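Local coordinates for protein probable tagatose 6-phosphate kinase (Sinorhizobium meliloti, PDB 3TXV) that probably acts in carbohydrate metabolism, possibly as a tagatose 6-phosphate kinase, and belongs to the GatZ/KbaZ-like family, at residues E51-C54 / N55-N58; Y353-R356 / I357-Y360. All coordinates share one frame; numbering follows the deposited sequence.

Contact 1 of 2, residues E51-C54 / N55-N58; sequences EATC and NQVN
Asn55 lies beside the thiol of Cys54, its amide carbon CG 4.0 Å from Cys54 SG, just where strand 48-53 gives way to a tight turn. The far end of the asparagine is engaged elsewhere, in a weak hydrogen bond from Asn99 to OD1. Gln56 doubles back over the strand it has just left. Its CG stands anti to the backbone N (chi1 -174°) and the chain beyond is extended, which carries the amide carbon CD to 4.1 Å from Ala52 CA. On the way it crosses the Thr53 side chain at about a right angle, Thr53 OG1 meeting Gln56 CB at 3.3 Å. Cutting the side chain back to CB with an alanine here would probably uncover Ala52 and the start of the Thr53 backbone and take a packing neighbour from Phe71 of helix 68-81.

Val57 closes the turn with its backbone and packs against the strand with its side chain. Its backbone N bonds to Thr53 O at 3.0 Å with an N-H...O angle of 158°, while Gln56 N gives the same oxygen a weak second bond. Its side chain meanwhile places CG2 3.9 Å from Ala52 CB, an apolar touch that Phe71 extends. Asn58 then secures the next carbonyl: ND2 donates to Cys54 O at 2.8 Å (153°), approaching at a tilt from the carbonyl plane, and OD1 takes weak bonds from Asp60 N and Gly62 N. One amide thus ties the turn to the loop that follows. The i+4 to i bond from Val57 to Thr53, with helical backbone angles between, defines a single alpha-turn, here at the C-terminal end of the second strand of a TIM barrel, the end that carries the active site in enzymes of this fold.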
ATOM      1  N   GLU A  51       5.410  -2.673   2.806  1.00 39.29           N
ATOM      2  CA  GLU A  51       5.492  -3.299   1.485  1.00 39.59           C
ATOM      3  C   GLU A  51       5.833  -2.289   0.386  1.00 39.52           C
ATOM      4  O   GLU A  51       5.465  -1.140   0.471  1.00 39.75           O
ATOM      5  CB  GLU A  51       4.170  -4.008   1.160  1.00 39.73           C
ATOM      6  CG  GLU A  51       3.720  -5.010   2.204  1.00 40.21           C
ATOM      7  CD  GLU A  51       3.325  -6.334   1.580  1.00 42.90           C
ATOM      8  OE1 GLU A  51       3.938  -6.690   0.537  1.00 43.20           O
ATOM      9  OE2 GLU A  51       2.407  -7.019   2.119  1.00 42.36           O
ATOM     10  N   ALA A  52       6.553  -2.733  -0.632  1.00 39.93           N
ATOM     11  CA  ALA A  52       6.794  -1.954  -1.835  1.00 40.75           C
ATOM     12  C   ALA A  52       6.382  -2.805  -3.055  1.00 41.21           C
ATOM     13  O   ALA A  52       6.346  -4.023  -2.934  1.00 41.63           O
ATOM     14  CB  ALA A  52       8.242  -1.580  -1.892  1.00 40.48           C
ATOM     15  N   THR A  53       6.038  -2.190  -4.193  1.00 42.00           N
ATOM     16  CA  THR A  53       5.634  -2.955  -5.416  1.00 42.98           C
ATOM     17  C   THR A  53       6.721  -3.007  -6.473  1.00 43.69           C
ATOM     18  O   THR A  53       7.499  -2.085  -6.594  1.00 43.99           O
ATOM     19  CB  THR A  53       4.343  -2.416  -6.163  1.00 42.90           C
ATOM     20  OG1 THR A  53       4.325  -0.989  -6.172  1.00 43.27           O
ATOM     21  CG2 THR A  53       3.052  -2.944  -5.575  1.00 42.14           C
ATOM     22  N   CYS A  54       6.732  -4.081  -7.256  1.00 44.70           N
ATOM     23  CA  CYS A  54       7.666  -4.294  -8.354  1.00 46.30           C
ATOM     24  C   CYS A  54       8.024  -3.004  -9.046  1.00 46.36           C
ATOM     25  O   CYS A  54       9.202  -2.617  -9.077  1.00 46.56           O
ATOM     26  CB  CYS A  54       7.055  -5.267  -9.372  1.00 46.60           C
ATOM     27  SG  CYS A  54       5.330  -4.783 -10.041  1.00 54.04           S
ATOM     28  N   ASN A  55       6.984  -2.357  -9.589  1.00 46.94           N
ATOM     29  CA  ASN A  55       7.028  -1.030 -10.238  1.00 47.33           C
ATOM     30  C   ASN A  55       7.672   0.094  -9.433  1.00 47.04           C
ATOM     31  O   ASN A  55       8.462   0.875  -9.951  1.00 47.09           O
ATOM     32  CB  ASN A  55       5.612  -0.591 -10.552  1.00 47.61           C
ATOM     33  CG  ASN A  55       5.075  -1.170 -11.850  1.00 50.22           C
ATOM     34  OD1 ASN A  55       5.794  -1.743 -12.689  1.00 50.06           O
ATOM     35  ND2 ASN A  55       3.775  -0.998 -12.031  1.00 54.50           N
ATOM     36  N   GLN A  56       7.292   0.176  -8.167  1.00 47.00           N
ATOM     37  CA  GLN A  56       7.734   1.218  -7.269  1.00 47.32           C
ATOM     38  C   GLN A  56       9.249   1.128  -7.062  1.00 47.81           C
ATOM     39  O   GLN A  56       9.933   2.146  -7.128  1.00 48.13           O
ATOM     40  CB  GLN A  56       6.945   1.076  -5.952  1.00 47.16           C
ATOM     41  CG  GLN A  56       7.119   2.157  -4.885  1.00 47.10           C
ATOM     42  CD  GLN A  56       6.491   1.739  -3.541  1.00 48.19           C
ATOM     43  OE1 GLN A  56       6.934   2.163  -2.456  1.00 47.88           O
ATOM     44  NE2 GLN A  56       5.460   0.892  -3.613  1.00 46.60           N
ATOM     45  N   VAL A  57       9.770  -0.081  -6.828  1.00 48.07           N
ATOM     46  CA  VAL A  57      11.175  -0.256  -6.471  1.00 48.84           C
ATOM     47  C   VAL A  57      11.777  -1.538  -7.021  1.00 49.46           C
ATOM     48  O   VAL A  57      11.281  -2.621  -6.755  1.00 50.03           O
ATOM     49  CB  VAL A  57      11.448  -0.149  -4.914  1.00 49.31           C
ATOM     50  CG1 VAL A  57      10.564   0.935  -4.246  1.00 48.76           C
ATOM     51  CG2 VAL A  57      11.359  -1.514  -4.177  1.00 48.15           C
ATOM     52  N   ASN A  58      12.854  -1.407  -7.789  1.00 49.98           N
ATOM     53  CA  ASN A  58      13.533  -2.558  -8.377  1.00 50.53           C
ATOM     54  C   ASN A  58      14.953  -2.175  -8.751  1.00 50.59           C
ATOM     55  O   ASN A  58      15.302  -1.011  -8.639  1.00 50.86           O
ATOM     56  CB  ASN A  58      12.765  -3.095  -9.596  1.00 50.98           C
ATOM     57  CG  ASN A  58      12.473  -2.022 -10.632  1.00 52.68           C
ATOM     58  OD1 ASN A  58      13.384  -1.389 -11.181  1.00 55.32           O
ATOM     59  ND2 ASN A  58      11.191  -1.817 -10.912  1.00 53.78           N
TER

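Contact 2 of 2, residues Y353-R356 / I357-Y360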
ATOM      1  N   TYR A 353     -11.193   8.951  -3.962  1.00 32.41           N
ATOM      2  CA  TYR A 353     -10.679   7.804  -3.231  1.00 32.14           C
ATOM      3  C   TYR A 353      -9.540   7.064  -3.944  1.00 31.91           C
ATOM      4  O   TYR A 353      -8.820   6.316  -3.293  1.00 32.04           O
ATOM      5  CB  TYR A 353     -11.820   6.793  -3.034  1.00 32.73           C
ATOM      6  CG  TYR A 353     -12.858   7.085  -1.967  1.00 32.93           C
ATOM      7  CD1 TYR A 353     -12.486   7.560  -0.704  1.00 34.66           C
ATOM      8  CD2 TYR A 353     -14.206   6.813  -2.200  1.00 33.75           C
ATOM      9  CE1 TYR A 353     -13.429   7.782   0.298  1.00 34.87           C
ATOM     10  CE2 TYR A 353     -15.173   7.025  -1.216  1.00 35.00           C
ATOM     11  CZ  TYR A 353     -14.778   7.522   0.031  1.00 37.17           C
ATOM     12  OH  TYR A 353     -15.726   7.757   1.017  1.00 39.18           O
ATOM     13  N   SER A 354      -9.400   7.209  -5.266  1.00 31.71           N
ATOM     14  CA  SER A 354      -8.258   6.588  -5.994  1.00 32.12           C
ATOM     15  C   SER A 354      -6.943   7.235  -5.577  1.00 32.33           C
ATOM     16  O   SER A 354      -5.875   6.596  -5.645  1.00 31.98           O
ATOM     17  CB  SER A 354      -8.374   6.689  -7.519  1.00 31.85           C
ATOM     18  OG  SER A 354      -9.524   6.025  -8.006  1.00 33.00           O
ATOM     19  N   ASP A 355      -7.022   8.503  -5.161  1.00 32.06           N
ATOM     20  CA  ASP A 355      -5.927   9.111  -4.432  1.00 32.75           C
ATOM     21  C   ASP A 355      -4.653   9.157  -5.309  1.00 32.84           C
ATOM     22  O   ASP A 355      -3.542   8.944  -4.838  1.00 32.57           O
ATOM     23  CB  ASP A 355      -5.691   8.370  -3.081  1.00 32.42           C
ATOM     24  CG  ASP A 355      -4.471   8.922  -2.285  1.00 34.02           C
ATOM     25  OD1 ASP A 355      -4.501  10.125  -1.883  1.00 37.23           O
ATOM     26  OD2 ASP A 355      -3.486   8.162  -2.053  1.00 30.87           O
ATOM     27  N   ARG A 356      -4.811   9.458  -6.592  1.00 33.22           N
ATOM     28  CA  ARG A 356      -3.643   9.416  -7.456  1.00 33.43           C
ATOM     29  C   ARG A 356      -2.715  10.525  -7.035  1.00 33.90           C
ATOM     30  O   ARG A 356      -1.505  10.435  -7.273  1.00 34.88           O
ATOM     31  CB  ARG A 356      -3.969   9.519  -8.957  1.00 33.07           C
ATOM     32  CG  ARG A 356      -4.977   8.524  -9.506  1.00 31.47           C
ATOM     33  CD  ARG A 356      -4.506   7.093  -9.454  1.00 28.28           C
ATOM     34  NE  ARG A 356      -3.228   6.893 -10.110  1.00 27.81           N
ATOM     35  CZ  ARG A 356      -2.554   5.738 -10.050  1.00 28.96           C
ATOM     36  NH1 ARG A 356      -3.062   4.715  -9.359  1.00 23.97           N
ATOM     37  NH2 ARG A 356      -1.378   5.601 -10.673  1.00 26.54           N
ATOM     38  N   ILE A 357      -3.256  11.554  -6.387  1.00 33.96           N
ATOM     39  CA  ILE A 357      -2.414  12.677  -5.930  1.00 34.38           C
ATOM     40  C   ILE A 357      -1.182  12.184  -5.167  1.00 34.10           C
ATOM     41  O   ILE A 357      -0.217  12.914  -5.060  1.00 34.26           O
ATOM     42  CB  ILE A 357      -3.201  13.700  -5.072  1.00 34.63           C
ATOM     43  CG1 ILE A 357      -2.410  14.982  -4.885  1.00 35.45           C
ATOM     44  CG2 ILE A 357      -3.591  13.119  -3.701  1.00 34.37           C
ATOM     45  CD1 ILE A 357      -3.277  16.110  -4.304  1.00 38.58           C
ATOM     46  N   ARG A 358      -1.216  10.941  -4.684  1.00 33.64           N
ATOM     47  CA  ARG A 358      -0.134  10.394  -3.875  1.00 34.37           C
ATOM     48  C   ARG A 358       1.213  10.233  -4.620  1.00 35.76           C
ATOM     49  O   ARG A 358       2.287  10.106  -4.003  1.00 35.25           O
ATOM     50  CB  ARG A 358      -0.561   9.082  -3.215  1.00 33.67           C
ATOM     51  CG  ARG A 358      -0.490   7.896  -4.083  1.00 33.45           C
ATOM     52  CD  ARG A 358      -0.775   6.632  -3.301  1.00 37.00           C
ATOM     53  NE  ARG A 358      -1.175   5.557  -4.208  1.00 38.23           N
ATOM     54  CZ  ARG A 358      -2.433   5.315  -4.543  1.00 39.68           C
ATOM     55  NH1 ARG A 358      -3.408   6.033  -4.015  1.00 40.68           N
ATOM     56  NH2 ARG A 358      -2.722   4.361  -5.409  1.00 41.98           N
ATOM     57  N   TYR A 359       1.145  10.221  -5.949  1.00 36.96           N
ATOM     58  CA  TYR A 359       2.337  10.072  -6.761  1.00 37.54           C
ATOM     59  C   TYR A 359       3.048  11.423  -6.920  1.00 37.64           C
ATOM     60  O   TYR A 359       4.212  11.469  -7.348  1.00 37.49           O
ATOM     61  CB  TYR A 359       1.997   9.416  -8.109  1.00 37.49           C
ATOM     62  CG  TYR A 359       1.485   8.013  -7.946  1.00 38.75           C
ATOM     63  CD1 TYR A 359       2.374   6.919  -7.874  1.00 40.14           C
ATOM     64  CD2 TYR A 359       0.113   7.761  -7.825  1.00 40.66           C
ATOM     65  CE1 TYR A 359       1.903   5.606  -7.705  1.00 40.01           C
ATOM     66  CE2 TYR A 359      -0.371   6.445  -7.658  1.00 41.78           C
ATOM     67  CZ  TYR A 359       0.531   5.383  -7.606  1.00 42.01           C
ATOM     68  OH  TYR A 359       0.050   4.114  -7.418  1.00 44.74           O
ATOM     69  N   TYR A 360       2.363  12.503  -6.525  1.00 37.47           N
ATOM     70  CA  TYR A 360       2.894  13.862  -6.689  1.00 37.15           C
ATOM     71  C   TYR A 360       3.536  14.424  -5.430  1.00 36.79           C
ATOM     72  O   TYR A 360       4.277  15.389  -5.495  1.00 36.53           O
ATOM     73  CB  TYR A 360       1.815  14.795  -7.238  1.00 37.22           C
ATOM     74  CG  TYR A 360       1.301  14.321  -8.588  1.00 37.92           C
ATOM     75  CD1 TYR A 360       0.382  13.312  -8.666  1.00 37.31           C
ATOM     76  CD2 TYR A 360       1.782  14.866  -9.788  1.00 37.96           C
ATOM     77  CE1 TYR A 360      -0.056  12.868  -9.887  1.00 39.80           C
ATOM     78  CE2 TYR A 360       1.332  14.437 -11.013  1.00 35.78           C
ATOM     79  CZ  TYR A 360       0.411  13.436 -11.056  1.00 38.62           C
ATOM     80  OH  TYR A 360      -0.081  12.954 -12.250  1.00 40.96           O
TER
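Ser354 meets Arg358 through its backbone: Arg358 NH1 donates to Ser354 O at 3.0 Å, with the oxygen tilted out of the guanidinium plane. The same nitrogen turns its better-placed bond toward Asp355. There Asp355 OD2 receives Arg358 NH1 at 2.9 Å with an N-H...O angle of 159°, forming a salt bridge in which OD2 lies in the guanidinium plane, but NH1 reaches its anti side from somewhat out of the carboxylate plane. With CG between the backbone N and the carbonyl carbon (chi1 81°) and the chain extended to NE, Arg358 crosses the aspartate at about a right angle. Thr293 of helix 290-310 also bonds to Asp355 OD2, so one buried oxygen has two partners, while the other, OD1, rests 3.6 Å from Ile357 CG2.

Arg356 behaves differently from its neighbour. Its chain bends at chi2 and chi3, bringing the guanidinium against Tyr359, whose CE2 sits over the centre of one of its faces with the two planes 29° apart. NE is bound to Asn333 O, and Tyr337 makes a cation-pi contact with the same arginine. Arg356 NH1 and Arg358 NH2 come within 4.0 Å, a like-charge approach which the carboxylate paired with Arg358 probably offsets in part. The backbone oxygen of Arg356 accepts an almost straight bond from Tyr359 N at 3.0 Å and also faces the edge of the Tyr360 ring, whose hydroxyl is bound to Glu330 O. With Tyr360 N bonded in turn to Ile357 O, the chain makes overlapping beta turns, part of the link between helix 342-351 and helix 364-376, clasped by an aspartate-arginine salt bridge.

In the fold
The chain reaches contact 1 early, at the end of barrel strand 48-53, and contact 2 only after the barrel's last strand, 283-288, so contact 1 is complete long before contact 2 begins. Their centres are 16 Å apart and their nearest atoms about 7 Å, without touching. Contact 1 belongs to the eight-stranded parallel barrel itself and leads on to helix 68-81. Contact 2 lies in the helical part that follows the barrel strands, among helices 290-310, 319-329 and 332-335. It touches the first turn of helix 290-310, at Pro290 and Thr293, just after strand 283-288, which puts it near the C-terminal strand ends, where contact 1 also lies and where TIM-barrel enzymes carry their active sites.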